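Local coordinates for putative poly(3-hydroxybutyrate) depolymerase LpqC (Bordetella parapertussis 12822, PDB 3D0K), which probably hydrolyses ester bonds, as a putative poly(3-hydroxybutyrate) depolymerase with an alpha-beta-alpha sandwich fold, at residues A[60-65]-A[95-101]; A[40-46]-A[84-90]. All coordinates share one frame. Numbering follows the deposited sequence.

Contact 1: A[60-65]-A[95-101]. With SO4 (sulfate ion), chain I.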
loop_
_atom_site.group_PDB
_atom_site.type_symbol
_atom_site.label_atom_id
_atom_site.label_comp_id
_atom_site.label_asym_id
_atom_site.label_seq_id
_atom_site.Cartn_x
_atom_site.Cartn_y
_atom_site.Cartn_z
ATOM N N GLN A 60 -3.966 -2.856 -0.490
ATOM C CA GLN A 60 -3.117 -3.899 0.106
ATOM C C GLN A 60 -3.539 -4.309 1.521
ATOM O O GLN A 60 -3.615 -3.456 2.385
ATOM C CB GLN A 60 -1.664 -3.492 0.114
ATOM C CG GLN A 60 -1.059 -3.318 -1.295
ATOM C CD GLN A 60 -1.021 -4.651 -2.047
ATOM O OE1 GLN A 60 -0.980 -5.751 -1.423
ATOM N NE2 GLN A 60 -1.009 -4.577 -3.366
ATOM N N HIS A 61 -3.774 -5.605 1.698
ATOM C CA HIS A 61 -4.317 -6.221 2.946
ATOM C C HIS A 61 -3.304 -6.118 4.080
ATOM O O HIS A 61 -2.126 -5.861 3.846
ATOM C CB HIS A 61 -4.690 -7.704 2.675
ATOM C CG HIS A 61 -3.570 -8.539 2.078
ATOM N ND1 HIS A 61 -2.344 -8.716 2.688
ATOM C CD2 HIS A 61 -3.508 -9.248 0.915
ATOM C CE1 HIS A 61 -1.578 -9.488 1.935
ATOM N NE2 HIS A 61 -2.276 -9.843 0.868
ATOM N N GLY A 62 -3.734 -6.335 5.324
ATOM C CA GLY A 62 -2.742 -6.376 6.388
ATOM C C GLY A 62 -2.205 -7.796 6.611
ATOM O O GLY A 62 -2.104 -8.606 5.662
ATOM N N VAL A 63 -1.927 -8.096 7.874
ATOM C CA VAL A 63 -1.168 -9.283 8.287
ATOM C C VAL A 63 -1.937 -10.594 8.049
ATOM O O VAL A 63 -1.327 -11.632 7.718
ATOM C CB VAL A 63 -0.669 -9.137 9.778
ATOM C CG1 VAL A 63 -1.837 -9.209 10.773
ATOM C CG2 VAL A 63 0.441 -10.182 10.097
ATOM N N LEU A 64 -3.270 -10.505 8.131
ATOM C CA LEU A 64 -4.142 -11.679 7.920
ATOM C C LEU A 64 -4.146 -12.180 6.471
ATOM O O LEU A 64 -4.607 -13.294 6.213
ATOM C CB LEU A 64 -5.573 -11.357 8.357
ATOM C CG LEU A 64 -5.703 -10.838 9.804
ATOM C CD1 LEU A 64 -7.164 -10.426 10.073
ATOM C CD2 LEU A 64 -5.234 -11.875 10.776
ATOM N N ARG A 65 -3.604 -11.379 5.549
ATOM C CA ARG A 65 -3.557 -11.718 4.121
ATOM C C ARG A 65 -4.977 -11.887 3.543
ATOM O O ARG A 65 -5.197 -12.665 2.616
ATOM C CB ARG A 65 -2.684 -12.978 3.835
ATOM C CG ARG A 65 -1.281 -13.003 4.501
ATOM C CD ARG A 65 -0.392 -11.747 4.313
ATOM N NE ARG A 65 0.967 -11.986 4.882
ATOM C CZ ARG A 65 1.917 -12.742 4.312
ATOM N NH1 ARG A 65 3.100 -12.853 4.916
ATOM N NH2 ARG A 65 1.694 -13.373 3.140
ATOM N N TRP A 95 3.741 -16.787 0.269
ATOM C CA TRP A 95 4.532 -15.593 0.625
ATOM C C TRP A 95 4.672 -15.498 2.152
ATOM O O TRP A 95 4.151 -14.583 2.782
ATOM C CB TRP A 95 3.845 -14.346 0.078
ATOM C CG TRP A 95 3.699 -14.395 -1.396
ATOM C CD1 TRP A 95 2.692 -15.012 -2.103
ATOM C CD2 TRP A 95 4.565 -13.798 -2.364
ATOM N NE1 TRP A 95 2.890 -14.839 -3.459
ATOM C CE2 TRP A 95 4.022 -14.093 -3.656
ATOM C CE3 TRP A 95 5.744 -13.034 -2.279
ATOM C CZ2 TRP A 95 4.612 -13.647 -4.846
ATOM C CZ3 TRP A 95 6.344 -12.594 -3.468
ATOM C CH2 TRP A 95 5.781 -12.920 -4.739
ATOM N N PRO A 96 5.390 -16.459 2.755
ATOM C CA PRO A 96 5.369 -16.547 4.223
ATOM C C PRO A 96 6.118 -15.412 4.959
ATOM O O PRO A 96 7.175 -14.955 4.521
ATOM C CB PRO A 96 6.026 -17.925 4.494
ATOM C CG PRO A 96 6.944 -18.094 3.328
ATOM C CD PRO A 96 6.267 -17.490 2.149
ATOM N N GLY A 97 5.546 -14.977 6.085
ATOM C CA GLY A 97 6.220 -14.056 7.004
ATOM C C GLY A 97 6.253 -12.613 6.523
ATOM O O GLY A 97 5.985 -12.300 5.351
ATOM N N VAL A 98 6.615 -11.723 7.438
ATOM C CA VAL A 98 6.886 -10.336 7.081
ATOM C C VAL A 98 8.014 -10.242 6.018
ATOM O O VAL A 98 8.059 -9.271 5.278
ATOM C CB VAL A 98 7.218 -9.470 8.334
ATOM C CG1 VAL A 98 6.032 -9.500 9.341
ATOM C CG2 VAL A 98 8.542 -9.886 8.983
ATOM N N GLU A 99 8.907 -11.244 5.942
ATOM C CA GLU A 99 10.006 -11.200 4.969
ATOM C C GLU A 99 9.503 -11.136 3.526
ATOM O O GLU A 99 10.096 -10.432 2.686
ATOM C CB GLU A 99 11.006 -12.374 5.176
ATOM C CG GLU A 99 11.783 -12.261 6.522
ATOM C CD GLU A 99 11.006 -12.831 7.739
ATOM O OE1 GLU A 99 11.651 -12.913 8.805
ATOM O OE2 GLU A 99 9.805 -13.248 7.644
ATOM N N SER A 100 8.399 -11.847 3.229
ATOM C CA SER A 100 7.949 -11.976 1.848
ATOM C C SER A 100 6.946 -10.915 1.473
ATOM O O SER A 100 6.811 -10.583 0.281
ATOM C CB SER A 100 7.275 -13.345 1.598
ATOM O OG SER A 100 8.107 -14.422 2.031
ATOM N N TYR A 101 6.167 -10.463 2.448
ATOM C CA TYR A 101 5.115 -9.521 2.137
ATOM C C TYR A 101 5.514 -8.094 2.590
ATOM O O TYR A 101 5.924 -7.297 1.762
ATOM C CB TYR A 101 3.756 -9.956 2.757
ATOM C CG TYR A 101 2.640 -8.932 2.486
ATOM C CD1 TYR A 101 2.349 -8.534 1.174
ATOM C CD2 TYR A 101 1.855 -8.413 3.538
ATOM C CE1 TYR A 101 1.319 -7.632 0.915
ATOM C CE2 TYR A 101 0.801 -7.467 3.285
ATOM C CZ TYR A 101 0.558 -7.100 1.952
ATOM O OH TYR A 101 -0.453 -6.182 1.697
HETATM S S SO4 I . 5.975 -13.304 10.837
HETATM O O1 SO4 I . 6.087 -12.377 11.971
HETATM O O2 SO4 I . 7.003 -12.989 9.842
HETATM O O3 SO4 I . 6.121 -14.667 11.372
HETATM O O4 SO4 I . 4.634 -13.172 10.253
#
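Tyr101 lays its ring against His61, with His61 CE1 over one ring face, 3.2 Å from Tyr101 CZ. The ring planes meet obliquely, at 38°. At the phenol tip, Tyr101 OH donates a 2.7 Å hydrogen bond to His61 O. The imidazole is held too: His61 ND1 donates to Gly62 O at 3.0 Å, and His61 NE2 accepts a hydrogen bond from Phe90 N.

Arg65 makes the second link. Gly62 to Arg65 form a type I turn, closed by Arg65 N to Gly62 O at 3.2 Å. Arg65 NH1 and NH2 converge on one carbonyl: Trp95 O accepts from Arg65 NH1 at 2.9 Å and from Arg65 NH2 at 2.8 Å. Arg65 NH2 also hydrogen-bonds Phe90 O. Tyr101 CB covers one face of the group, 3.7 Å from Arg65 NH1. At the start of weakly bonded helix 97-100, Val98 N hydrogen-bonds O2 of a sulfate, probably from the crystallisation liquor, at 2.7 Å.

Tyr101 also packs on Ala149, beside the probable nucleophile Ser148, and Gly62 touches the probable Ser-His-Asp triad. The loop after strand 56-60 thus lies where alpha/beta-hydrolases usually form the oxyanion hole, consistent with a place at the active-site rim.

Contact 2: A[40-46]-A[84-90]; sequences FTLNTYR and LIVAPTF
Strands 40-46 and 84-89 run extended and antiparallel, with axes 4.6 Å apart at closest and N-to-C directions at 159°. Hydrogen-bonded pairs are Thr41-Thr89, Asn43-Ala87 and Tyr45-Ile85; Leu42-Pro88 and Thr44-Val86 are non-hydrogen-bonded.

In the main-chain hydrogen bonds, Thr41 N to Thr89 O is 3.3 Å. Thr89 N to Thr41 O is 2.8 Å. Asn43 N to Ala87 O is 3.0 Å. Ala87 N to Asn43 O is 2.8 Å. Tyr45 N to Ile85 O and Ile85 N to Tyr45 O are both 2.8 Å.

On the Asn43 face, Asn43 (chi1 m) gives ND2 to Thr89 OG1 at 2.8 Å. Thr89 OG1 (chi1 m) donates to Ala87 O at 2.7 Å.

Apolar contacts include Leu42 CD2 to Pro88 CB and to Val86 CG1, each 4.4 Å. Phe40 (chi1 p) and Phe90 (chi1 m) form an offset stack, centroids 5.0 Å apart, planes at 26°.

Leu42 and Val86 face helix 122-133. Strand 40-46 lies between 23-29 and 84-89, the first parallel strand: the antiparallel N-terminal part of an alpha/beta-hydrolase sheet.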
loop_
_atom_site.group_PDB
_atom_site.type_symbol
_atom_site.label_atom_id
_atom_site.label_comp_id
_atom_site.label_asym_id
_atom_site.label_seq_id
_atom_site.Cartn_x
_atom_site.Cartn_y
_atom_site.Cartn_z
ATOM N N PHE A 40 0.108 -15.376 -7.147
ATOM C CA PHE A 40 -0.751 -14.711 -6.170
ATOM C C PHE A 40 -2.108 -14.465 -6.815
ATOM O O PHE A 40 -2.384 -14.964 -7.930
ATOM C CB PHE A 40 -0.098 -13.421 -5.651
ATOM C CG PHE A 40 0.253 -12.426 -6.746
ATOM C CD1 PHE A 40 1.423 -12.586 -7.497
ATOM C CD2 PHE A 40 -0.544 -11.276 -6.953
ATOM C CE1 PHE A 40 1.793 -11.674 -8.452
ATOM C CE2 PHE A 40 -0.179 -10.344 -7.915
ATOM C CZ PHE A 40 0.990 -10.539 -8.666
ATOM N N THR A 41 -2.954 -13.731 -6.121
ATOM C CA THR A 41 -4.342 -13.594 -6.532
ATOM C C THR A 41 -4.708 -12.116 -6.584
ATOM O O THR A 41 -4.318 -11.361 -5.710
ATOM C CB THR A 41 -5.297 -14.330 -5.560
ATOM O OG1 THR A 41 -4.862 -15.691 -5.426
ATOM C CG2 THR A 41 -6.762 -14.292 -6.094
ATOM N N LEU A 42 -5.446 -11.733 -7.605
ATOM C CA LEU A 42 -6.049 -10.403 -7.639
ATOM C C LEU A 42 -7.492 -10.587 -7.201
ATOM O O LEU A 42 -8.298 -11.206 -7.919
ATOM C CB LEU A 42 -5.985 -9.764 -9.022
ATOM C CG LEU A 42 -4.663 -9.827 -9.804
ATOM C CD1 LEU A 42 -4.772 -9.084 -11.147
ATOM C CD2 LEU A 42 -3.630 -9.138 -8.884
ATOM N N ASN A 43 -7.795 -10.134 -5.996
ATOM C CA ASN A 43 -9.190 -10.106 -5.549
ATOM C C ASN A 43 -9.718 -8.760 -5.996
ATOM O O ASN A 43 -9.255 -7.715 -5.561
ATOM C CB ASN A 43 -9.309 -10.296 -4.031
ATOM C CG ASN A 43 -9.083 -11.734 -3.642
ATOM O OD1 ASN A 43 -9.902 -12.594 -4.011
ATOM N ND2 ASN A 43 -7.939 -12.034 -2.968
ATOM N N THR A 44 -10.650 -8.800 -6.938
ATOM C CA THR A 44 -11.055 -7.594 -7.639
ATOM C C THR A 44 -12.529 -7.266 -7.408
ATOM O O THR A 44 -13.348 -8.152 -7.062
ATOM C CB THR A 44 -10.807 -7.741 -9.155
ATOM O OG1 THR A 44 -11.627 -8.821 -9.685
ATOM C CG2 THR A 44 -9.342 -8.002 -9.404
ATOM N N TYR A 45 -12.871 -5.997 -7.630
ATOM C CA TYR A 45 -14.285 -5.627 -7.745
ATOM C C TYR A 45 -14.445 -4.622 -8.855
ATOM O O TYR A 45 -13.750 -3.586 -8.895
ATOM C CB TYR A 45 -14.837 -5.056 -6.449
ATOM C CG TYR A 45 -16.275 -4.679 -6.572
ATOM C CD1 TYR A 45 -17.265 -5.667 -6.607
ATOM C CD2 TYR A 45 -16.662 -3.331 -6.600
ATOM C CE1 TYR A 45 -18.640 -5.310 -6.728
ATOM C CE2 TYR A 45 -18.030 -2.962 -6.719
ATOM C CZ TYR A 45 -18.998 -3.943 -6.801
ATOM O OH TYR A 45 -20.328 -3.562 -6.898
ATOM N N ARG A 46 -15.388 -4.907 -9.737
ATOM C CA ARG A 46 -15.744 -3.963 -10.762
ATOM C C ARG A 46 -17.218 -3.585 -10.621
ATOM O O ARG A 46 -18.089 -4.454 -10.662
ATOM C CB ARG A 46 -15.497 -4.565 -12.162
ATOM C CG ARG A 46 -15.968 -3.638 -13.255
ATOM C CD ARG A 46 -15.603 -4.206 -14.611
ATOM N NE ARG A 46 -16.138 -3.312 -15.625
ATOM C CZ ARG A 46 -15.523 -3.054 -16.765
ATOM N NH1 ARG A 46 -16.060 -2.193 -17.603
ATOM N NH2 ARG A 46 -14.358 -3.665 -17.044
ATOM N N LEU A 84 -12.469 0.891 -10.081
ATOM C CA LEU A 84 -12.087 -0.511 -10.211
ATOM C C LEU A 84 -11.191 -0.893 -9.013
ATOM O O LEU A 84 -10.165 -0.278 -8.783
ATOM C CB LEU A 84 -11.327 -0.703 -11.511
ATOM C CG LEU A 84 -10.835 -2.147 -11.759
ATOM C CD1 LEU A 84 -12.043 -3.092 -11.967
ATOM C CD2 LEU A 84 -9.866 -2.136 -12.989
ATOM N N ILE A 85 -11.610 -1.867 -8.221
ATOM C CA ILE A 85 -10.827 -2.261 -7.037
ATOM C C ILE A 85 -9.969 -3.475 -7.312
ATOM O O ILE A 85 -10.488 -4.486 -7.793
ATOM C CB ILE A 85 -11.773 -2.582 -5.825
ATOM C CG1 ILE A 85 -12.722 -1.398 -5.551
ATOM C CG2 ILE A 85 -10.915 -2.945 -4.547
ATOM C CD1 ILE A 85 -12.068 0.002 -5.360
ATOM N N VAL A 86 -8.656 -3.379 -7.047
ATOM C CA VAL A 86 -7.753 -4.507 -7.250
ATOM C C VAL A 86 -6.966 -4.703 -5.974
ATOM O O VAL A 86 -6.201 -3.794 -5.562
ATOM C CB VAL A 86 -6.734 -4.212 -8.389
ATOM C CG1 VAL A 86 -5.732 -5.325 -8.528
ATOM C CG2 VAL A 86 -7.481 -3.982 -9.747
ATOM N N ALA A 87 -7.128 -5.885 -5.378
ATOM C CA ALA A 87 -6.426 -6.232 -4.156
ATOM C C ALA A 87 -5.432 -7.389 -4.409
ATOM O O ALA A 87 -5.826 -8.575 -4.316
ATOM C CB ALA A 87 -7.414 -6.552 -3.068
ATOM N N PRO A 88 -4.165 -7.047 -4.748
ATOM C CA PRO A 88 -3.141 -8.081 -4.903
ATOM C C PRO A 88 -2.976 -8.777 -3.554
ATOM O O PRO A 88 -2.644 -8.123 -2.558
ATOM C CB PRO A 88 -1.872 -7.293 -5.284
ATOM C CG PRO A 88 -2.411 -5.939 -5.849
ATOM C CD PRO A 88 -3.617 -5.685 -4.970
ATOM N N THR A 89 -3.154 -10.103 -3.559
ATOM C CA THR A 89 -3.294 -10.884 -2.338
ATOM C C THR A 89 -2.197 -11.938 -2.230
ATOM O O THR A 89 -2.096 -12.805 -3.088
ATOM C CB THR A 89 -4.664 -11.548 -2.327
ATOM O OG1 THR A 89 -5.648 -10.515 -2.472
ATOM C CG2 THR A 89 -4.882 -12.277 -1.036
ATOM N N PHE A 90 -1.421 -11.875 -1.139
ATOM C CA PHE A 90 -0.197 -12.712 -0.998
ATOM C C PHE A 90 -0.411 -13.652 0.168
ATOM O O PHE A 90 -0.405 -13.232 1.323
ATOM C CB PHE A 90 1.051 -11.798 -0.797
ATOM C CG PHE A 90 1.291 -10.865 -1.956
ATOM C CD1 PHE A 90 1.987 -11.290 -3.071
ATOM C CD2 PHE A 90 0.738 -9.569 -1.959
ATOM C CE1 PHE A 90 2.179 -10.444 -4.140
ATOM C CE2 PHE A 90 0.918 -8.713 -3.003
ATOM C CZ PHE A 90 1.614 -9.155 -4.126
#

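From the N terminus the chain passes strand 40-46, then strand 56-60 and the loop at 60-65. Strand 84-89 follows, and then 95-101. Contact 2 closes a loop of 37 residues between its segments, and contact 1 one of 29. The segments alternate, so the loops cross and neither nests in the other. The contacts meet mainly at Phe90, just after strand 84-89. Arg65 NH2 probably hydrogen-bonds Phe90 O at 2.8 Å, and His61 NE2 probably bonds Phe90 N at 3.0 Å. Trp95 also meets the Phe90 ring edge-to-face. Contact 2 pairs antiparallel strand 40-46 with strand 84-89, the first of the parallel set. Contact 1 joins the loops that follow the parallel neighbours 56-60 and 84-89.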